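Local coordinates for putative uncharacterized protein PH1500 (Pyrococcus horikoshii, PDB 4UZR) that is of unknown function but assembles through a beta-clam and a twelve-bladed beta-propeller into hexamers and dodecamers, ATP binding being only tentatively ascribed to its family, at residues S2-P8 against R63-V69; D89-V94 against V125-V130. The contacts are given in a common frame with arbitrary orientation. Residues are numbered along the deposited sequence.

In the fold
PH1500 illustrates how one chain can hold beta-rich modules in series and tie each together differently. Contact 1 joins neighbouring parallel strands in the N-terminal beta-clam by backbone hydrogen bonds; contact 2 packs two separate sheets of the C-terminal propeller region face to face through side chains. The first is completed by R63-V69 before the second opens at D89. They lie on opposite sides of the chain's centre, with their own centres 35 Å apart and their nearest atoms about 19 Å apart, so neither touches the other. Both continue across subunit boundaries: contact 1 through a strand ladder with another copy, contact 2 through packing against two further copies.

Contact 1: residues S2-P8 against R63-V69; sequences SELKLKP and RTKITLV
In the N-terminal beta-clam, a CDC48 domain 2-like module, strand 3-8 runs parallel to strand 65-69, their axes 4.6 Å apart at 19°. The register pairs E3 with K65, L4 with I66, K5 with T67 and L6 with L68. As in any parallel ladder, bonds fan from alternate residues: K65 N to S2 O (2.9 Å), L4 N to K65 O (2.6 Å), T67 N to L4 O (2.8 Å), L6 N to T67 O (3.1 Å) and V69 N to L6 O (2.8 Å). E3, K5 and K7 instead bond by their backbones to strand 44-54, while T67 and L68 join an antiparallel ladder with another subunit, extending the sheet. One face carries L4, L6, I66 and L68, with L6 CD1 3.9 Å from I66 CG2. The other carries E3, K5, K65 and T67; there K5, extended (mttt), delivers NZ to the Q52 carboxamide. Beyond the ladder, T64 OG1 accepts from E61 N and hydrogen-bonds S2 OG at 2.9 Å, where either hydroxyl may donate.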
loop_
_atom_site.group_PDB
_atom_site.type_symbol
_atom_site.label_atom_id
_atom_site.label_comp_id
_atom_site.label_asym_id
_atom_site.label_seq_id
_atom_site.Cartn_x
_atom_site.Cartn_y
_atom_site.Cartn_z
ATOM N N SER A 2 -30.934 34.714 3.120
ATOM C CA SER A 2 -30.312 34.800 4.435
ATOM C C SER A 2 -30.415 33.459 5.156
ATOM O O SER A 2 -31.504 33.035 5.544
ATOM C CB SER A 2 -30.967 35.912 5.260
ATOM O OG SER A 2 -30.249 36.161 6.454
ATOM N N GLU A 3 -29.275 32.801 5.342
ATOM C CA GLU A 3 -29.247 31.452 5.901
ATOM C C GLU A 3 -28.068 31.217 6.843
ATOM O O GLU A 3 -26.929 31.584 6.538
ATOM C CB GLU A 3 -29.214 30.410 4.781
ATOM C CG GLU A 3 -30.581 30.044 4.222
ATOM C CD GLU A 3 -30.496 29.073 3.060
ATOM O OE1 GLU A 3 -29.366 28.769 2.621
ATOM O OE2 GLU A 3 -31.557 28.623 2.577
ATOM N N LEU A 4 -28.354 30.600 7.985
ATOM C CA LEU A 4 -27.321 30.231 8.947
ATOM C C LEU A 4 -27.308 28.727 9.205
ATOM O O LEU A 4 -28.327 28.135 9.559
ATOM C CB LEU A 4 -27.516 30.978 10.268
ATOM C CG LEU A 4 -27.078 32.442 10.318
ATOM C CD1 LEU A 4 -27.269 33.009 11.717
ATOM C CD2 LEU A 4 -25.632 32.589 9.870
ATOM N N LYS A 5 -26.142 28.116 9.028
ATOM C CA LYS A 5 -25.943 26.711 9.350
ATOM C C LYS A 5 -24.968 26.617 10.513
ATOM O O LYS A 5 -23.787 26.970 10.377
ATOM C CB LYS A 5 -25.416 25.944 8.135
ATOM C CG LYS A 5 -26.430 25.818 7.006
ATOM C CD LYS A 5 -25.870 25.043 5.825
ATOM C CE LYS A 5 -26.923 24.872 4.739
ATOM N NZ LYS A 5 -26.324 24.788 3.377
ATOM N N LEU A 6 -25.480 26.137 11.647
ATOM C CA LEU A 6 -24.759 26.145 12.915
ATOM C C LEU A 6 -24.634 24.756 13.528
ATOM O O LEU A 6 -25.380 23.841 13.179
ATOM C CB LEU A 6 -25.503 27.025 13.919
ATOM C CG LEU A 6 -25.896 28.443 13.513
ATOM C CD1 LEU A 6 -26.843 29.024 14.549
ATOM C CD2 LEU A 6 -24.663 29.314 13.356
ATOM N N LYS A 7 -23.698 24.619 14.464
ATOM C CA LYS A 7 -23.554 23.401 15.255
ATOM C C LYS A 7 -22.829 23.700 16.565
ATOM O O LYS A 7 -21.918 24.527 16.601
ATOM C CB LYS A 7 -22.811 22.315 14.467
ATOM C CG LYS A 7 -21.320 22.550 14.286
ATOM C CD LYS A 7 -20.677 21.421 13.491
ATOM C CE LYS A 7 -19.223 21.731 13.163
ATOM N NZ LYS A 7 -18.287 20.750 13.781
ATOM N N PRO A 8 -23.241 23.031 17.653
ATOM C CA PRO A 8 -22.602 23.228 18.959
ATOM C C PRO A 8 -21.215 22.591 18.986
ATOM O O PRO A 8 -21.004 21.579 18.320
ATOM C CB PRO A 8 -23.545 22.501 19.918
ATOM C CG PRO A 8 -24.193 21.453 19.081
ATOM C CD PRO A 8 -24.347 22.059 17.717
ATOM N N ARG A 63 -35.981 37.297 9.337
ATOM C CA ARG A 63 -36.173 36.476 8.149
ATOM C C ARG A 63 -34.963 35.595 7.831
ATOM O O ARG A 63 -34.909 34.941 6.788
ATOM C CB ARG A 63 -36.528 37.372 6.956
ATOM C CG ARG A 63 -35.805 38.719 6.989
ATOM C CD ARG A 63 -34.407 38.657 6.408
ATOM N NE ARG A 63 -34.360 38.646 4.954
ATOM C CZ ARG A 63 -33.261 38.922 4.262
ATOM N NH1 ARG A 63 -32.138 39.224 4.901
ATOM N NH2 ARG A 63 -33.283 38.897 2.937
ATOM N N THR A 64 -34.002 35.567 8.747
ATOM C CA THR A 64 -32.828 34.722 8.584
ATOM C C THR A 64 -33.158 33.262 8.898
ATOM O O THR A 64 -33.618 32.944 9.995
ATOM C CB THR A 64 -31.678 35.193 9.485
ATOM O OG1 THR A 64 -31.276 36.513 9.095
ATOM C CG2 THR A 64 -30.495 34.249 9.371
ATOM N N LYS A 65 -32.919 32.378 7.934
ATOM C CA LYS A 65 -33.176 30.955 8.131
ATOM C C LYS A 65 -32.052 30.312 8.930
ATOM O O LYS A 65 -30.878 30.467 8.596
ATOM C CB LYS A 65 -33.344 30.247 6.785
ATOM C CG LYS A 65 -34.563 30.706 6.004
ATOM C CD LYS A 65 -34.654 30.023 4.651
ATOM C CE LYS A 65 -35.935 30.412 3.932
ATOM N NZ LYS A 65 -36.108 29.677 2.651
ATOM N N ILE A 66 -32.414 29.592 9.987
ATOM C CA ILE A 66 -31.426 28.925 10.830
ATOM C C ILE A 66 -31.581 27.406 10.806
ATOM O O ILE A 66 -32.667 26.875 11.041
ATOM C CB ILE A 66 -31.497 29.422 12.288
ATOM C CG1 ILE A 66 -31.305 30.939 12.348
ATOM C CG2 ILE A 66 -30.455 28.721 13.142
ATOM C CD1 ILE A 66 -31.354 31.501 13.750
ATOM N N THR A 67 -30.480 26.717 10.527
ATOM C CA THR A 67 -30.475 25.265 10.381
ATOM C C THR A 67 -29.488 24.624 11.352
ATOM O O THR A 67 -28.359 25.093 11.496
ATOM C CB THR A 67 -30.115 24.851 8.936
ATOM O OG1 THR A 67 -31.118 25.336 8.035
ATOM C CG2 THR A 67 -30.027 23.338 8.806
ATOM N N LEU A 68 -29.916 23.562 12.027
ATOM C CA LEU A 68 -29.013 22.795 12.876
ATOM C C LEU A 68 -28.273 21.742 12.054
ATOM O O LEU A 68 -28.885 20.934 11.356
ATOM C CB LEU A 68 -29.774 22.134 14.028
ATOM C CG LEU A 68 -28.998 21.140 14.900
ATOM C CD1 LEU A 68 -27.798 21.793 15.569
ATOM C CD2 LEU A 68 -29.916 20.519 15.940
ATOM N N VAL A 69 -26.950 21.776 12.143
ATOM C CA VAL A 69 -26.073 20.867 11.412
ATOM C C VAL A 69 -25.386 19.910 12.385
ATOM O O VAL A 69 -24.997 20.311 13.480
ATOM C CB VAL A 69 -25.035 21.651 10.565
ATOM C CG1 VAL A 69 -23.886 20.760 10.129
ATOM C CG2 VAL A 69 -25.710 22.286 9.356
#

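Contact 2: residues D89-V94 against V125-V130; sequences DENLIV and VRNDLV
Two beta-hairpin ends meet here, and N127, V125 and D89 give up the most surface to the meeting. N127 sits at the second position of a type II' turn from R126 to L129, with phi/psi 60°/-111°, as suits two-residue hairpins. R126 N and L129 O (3.1 Å) and L129 N and R126 O (3.0 Å) close it. The N127 side chain starts out away from D89-V94 but curls back (chi1 m) beside the carboxylate of E90, and the backbone O of N127 lies 3.6 Å from L92 CD1.

D89 opens a type II turn ending at L92. D89 N donates to L92 O at 2.9 Å, whereas the return bond from L92 N to D89 O is weak at 3.5 Å. With chi1 near t, the D89 carboxylate takes E90 N on OD1 at a very short 2.5 Å, and D89 CB lies 3.7 Å from V125 CG1.

The arrangement is that of successive sheets in a beta-propeller, stacked face to face: the nearest CA pairs, E90-N127 (6.1 Å) and L92-D128 (7.9 Å), are too wide for strand pairing, no clear hydrogen bond crosses, and aliphatic groups fill the gap. V125 (chi1 t) leads from its side, its CG2 3.7 Å from V94 CG2 and its CG1 4.5 Å from L92 CD1. V130 follows, with CG2 4.0 Å from L92 CD1 and 4.2 Å from V94 CG2. I87 and I104 of the first sheet extend this apolar layer. I93 and L129 point away from it, packing respectively on L138 of one neighbouring subunit and L88 of another.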
loop_
_atom_site.group_PDB
_atom_site.type_symbol
_atom_site.label_atom_id
_atom_site.label_comp_id
_atom_site.label_asym_id
_atom_site.label_seq_id
_atom_site.Cartn_x
_atom_site.Cartn_y
_atom_site.Cartn_z
ATOM N N ASP A 89 -2.972 17.752 -5.235
ATOM C CA ASP A 89 -2.170 16.580 -4.913
ATOM C C ASP A 89 -2.325 16.241 -3.431
ATOM O O ASP A 89 -3.259 16.707 -2.776
ATOM C CB ASP A 89 -0.699 16.842 -5.259
ATOM C CG ASP A 89 0.088 15.566 -5.512
ATOM O OD1 ASP A 89 0.369 14.834 -4.539
ATOM O OD2 ASP A 89 0.414 15.292 -6.686
ATOM N N GLU A 90 -1.411 15.432 -2.908
ATOM C CA GLU A 90 -1.469 14.990 -1.519
ATOM C C GLU A 90 -1.186 16.146 -0.564
ATOM O O GLU A 90 -0.030 16.510 -0.345
ATOM C CB GLU A 90 -0.484 13.842 -1.289
ATOM C CG GLU A 90 -0.812 12.592 -2.092
ATOM C CD GLU A 90 0.393 11.706 -2.339
ATOM O OE1 GLU A 90 1.534 12.194 -2.198
ATOM O OE2 GLU A 90 0.199 10.519 -2.680
ATOM N N ASN A 91 -2.255 16.720 -0.016
ATOM C CA ASN A 91 -2.166 17.844 0.917
ATOM C C ASN A 91 -1.513 19.081 0.300
ATOM O O ASN A 91 -0.941 19.910 1.004
ATOM C CB ASN A 91 -1.448 17.440 2.208
ATOM N N LEU A 92 -1.603 19.187 -1.021
ATOM C CA LEU A 92 -1.098 20.345 -1.746
ATOM C C LEU A 92 -2.135 20.848 -2.743
ATOM O O LEU A 92 -2.678 20.078 -3.533
ATOM C CB LEU A 92 0.188 19.996 -2.496
ATOM C CG LEU A 92 1.545 20.310 -1.863
ATOM C CD1 LEU A 92 2.594 20.471 -2.953
ATOM C CD2 LEU A 92 1.479 21.552 -0.990
ATOM N N ILE A 93 -2.406 22.146 -2.702
ATOM C CA ILE A 93 -3.284 22.770 -3.680
ATOM C C ILE A 93 -2.482 23.804 -4.464
ATOM O O ILE A 93 -1.971 24.762 -3.893
ATOM C CB ILE A 93 -4.507 23.431 -3.005
ATOM C CG1 ILE A 93 -5.263 22.405 -2.157
ATOM C CG2 ILE A 93 -5.436 24.035 -4.044
ATOM C CD1 ILE A 93 -6.310 23.007 -1.249
ATOM N N VAL A 94 -2.345 23.587 -5.769
ATOM C CA VAL A 94 -1.544 24.472 -6.610
ATOM C C VAL A 94 -2.436 25.241 -7.578
ATOM O O VAL A 94 -3.205 24.644 -8.330
ATOM C CB VAL A 94 -0.473 23.690 -7.403
ATOM C CG1 VAL A 94 0.317 24.628 -8.304
ATOM C CG2 VAL A 94 0.462 22.957 -6.453
ATOM N N VAL A 125 3.428 18.690 -10.492
ATOM C CA VAL A 125 3.290 18.472 -9.056
ATOM C C VAL A 125 3.396 16.990 -8.713
ATOM O O VAL A 125 2.736 16.156 -9.327
ATOM C CB VAL A 125 1.938 19.010 -8.524
ATOM C CG1 VAL A 125 1.836 18.803 -7.021
ATOM C CG2 VAL A 125 1.766 20.480 -8.868
ATOM N N ARG A 126 4.234 16.673 -7.729
ATOM C CA ARG A 126 4.367 15.312 -7.213
ATOM C C ARG A 126 4.862 15.316 -5.772
ATOM O O ARG A 126 5.984 15.743 -5.500
ATOM C CB ARG A 126 5.302 14.470 -8.082
ATOM C CG ARG A 126 5.577 13.090 -7.497
ATOM C CD ARG A 126 6.501 12.266 -8.374
ATOM N NE ARG A 126 5.968 10.930 -8.630
ATOM C CZ ARG A 126 6.202 9.878 -7.852
ATOM N NH1 ARG A 126 6.958 10.003 -6.769
ATOM N NH2 ARG A 126 5.680 8.697 -8.156
ATOM N N ASN A 127 4.014 14.847 -4.862
ATOM C CA ASN A 127 4.329 14.801 -3.434
ATOM C C ASN A 127 4.627 16.176 -2.836
ATOM O O ASN A 127 3.734 17.016 -2.703
ATOM C CB ASN A 127 5.482 13.830 -3.151
ATOM C CG ASN A 127 5.171 12.408 -3.585
ATOM O OD1 ASN A 127 4.010 12.001 -3.630
ATOM N ND2 ASN A 127 6.211 11.646 -3.904
ATOM N N ASP A 128 5.887 16.391 -2.473
ATOM C CA ASP A 128 6.310 17.638 -1.848
ATOM C C ASP A 128 6.909 18.608 -2.863
ATOM O O ASP A 128 7.265 19.732 -2.519
ATOM C CB ASP A 128 7.335 17.353 -0.747
ATOM C CG ASP A 128 6.723 16.670 0.460
ATOM O OD1 ASP A 128 5.485 16.722 0.611
ATOM O OD2 ASP A 128 7.483 16.083 1.261
ATOM N N LEU A 129 7.018 18.171 -4.112
ATOM C CA LEU A 129 7.729 18.945 -5.125
ATOM C C LEU A 129 6.798 19.652 -6.104
ATOM O O LEU A 129 5.837 19.066 -6.599
ATOM C CB LEU A 129 8.711 18.052 -5.892
ATOM C CG LEU A 129 10.146 17.906 -5.367
ATOM C CD1 LEU A 129 10.202 17.820 -3.849
ATOM C CD2 LEU A 129 10.825 16.696 -5.997
ATOM N N VAL A 130 7.090 20.922 -6.367
ATOM C CA VAL A 130 6.404 21.674 -7.410
ATOM C C VAL A 130 7.433 22.193 -8.407
ATOM O O VAL A 130 8.311 22.974 -8.053
ATOM C CB VAL A 130 5.604 22.857 -6.832
ATOM C CG1 VAL A 130 4.942 23.647 -7.949
ATOM C CG2 VAL A 130 4.564 22.361 -5.843
#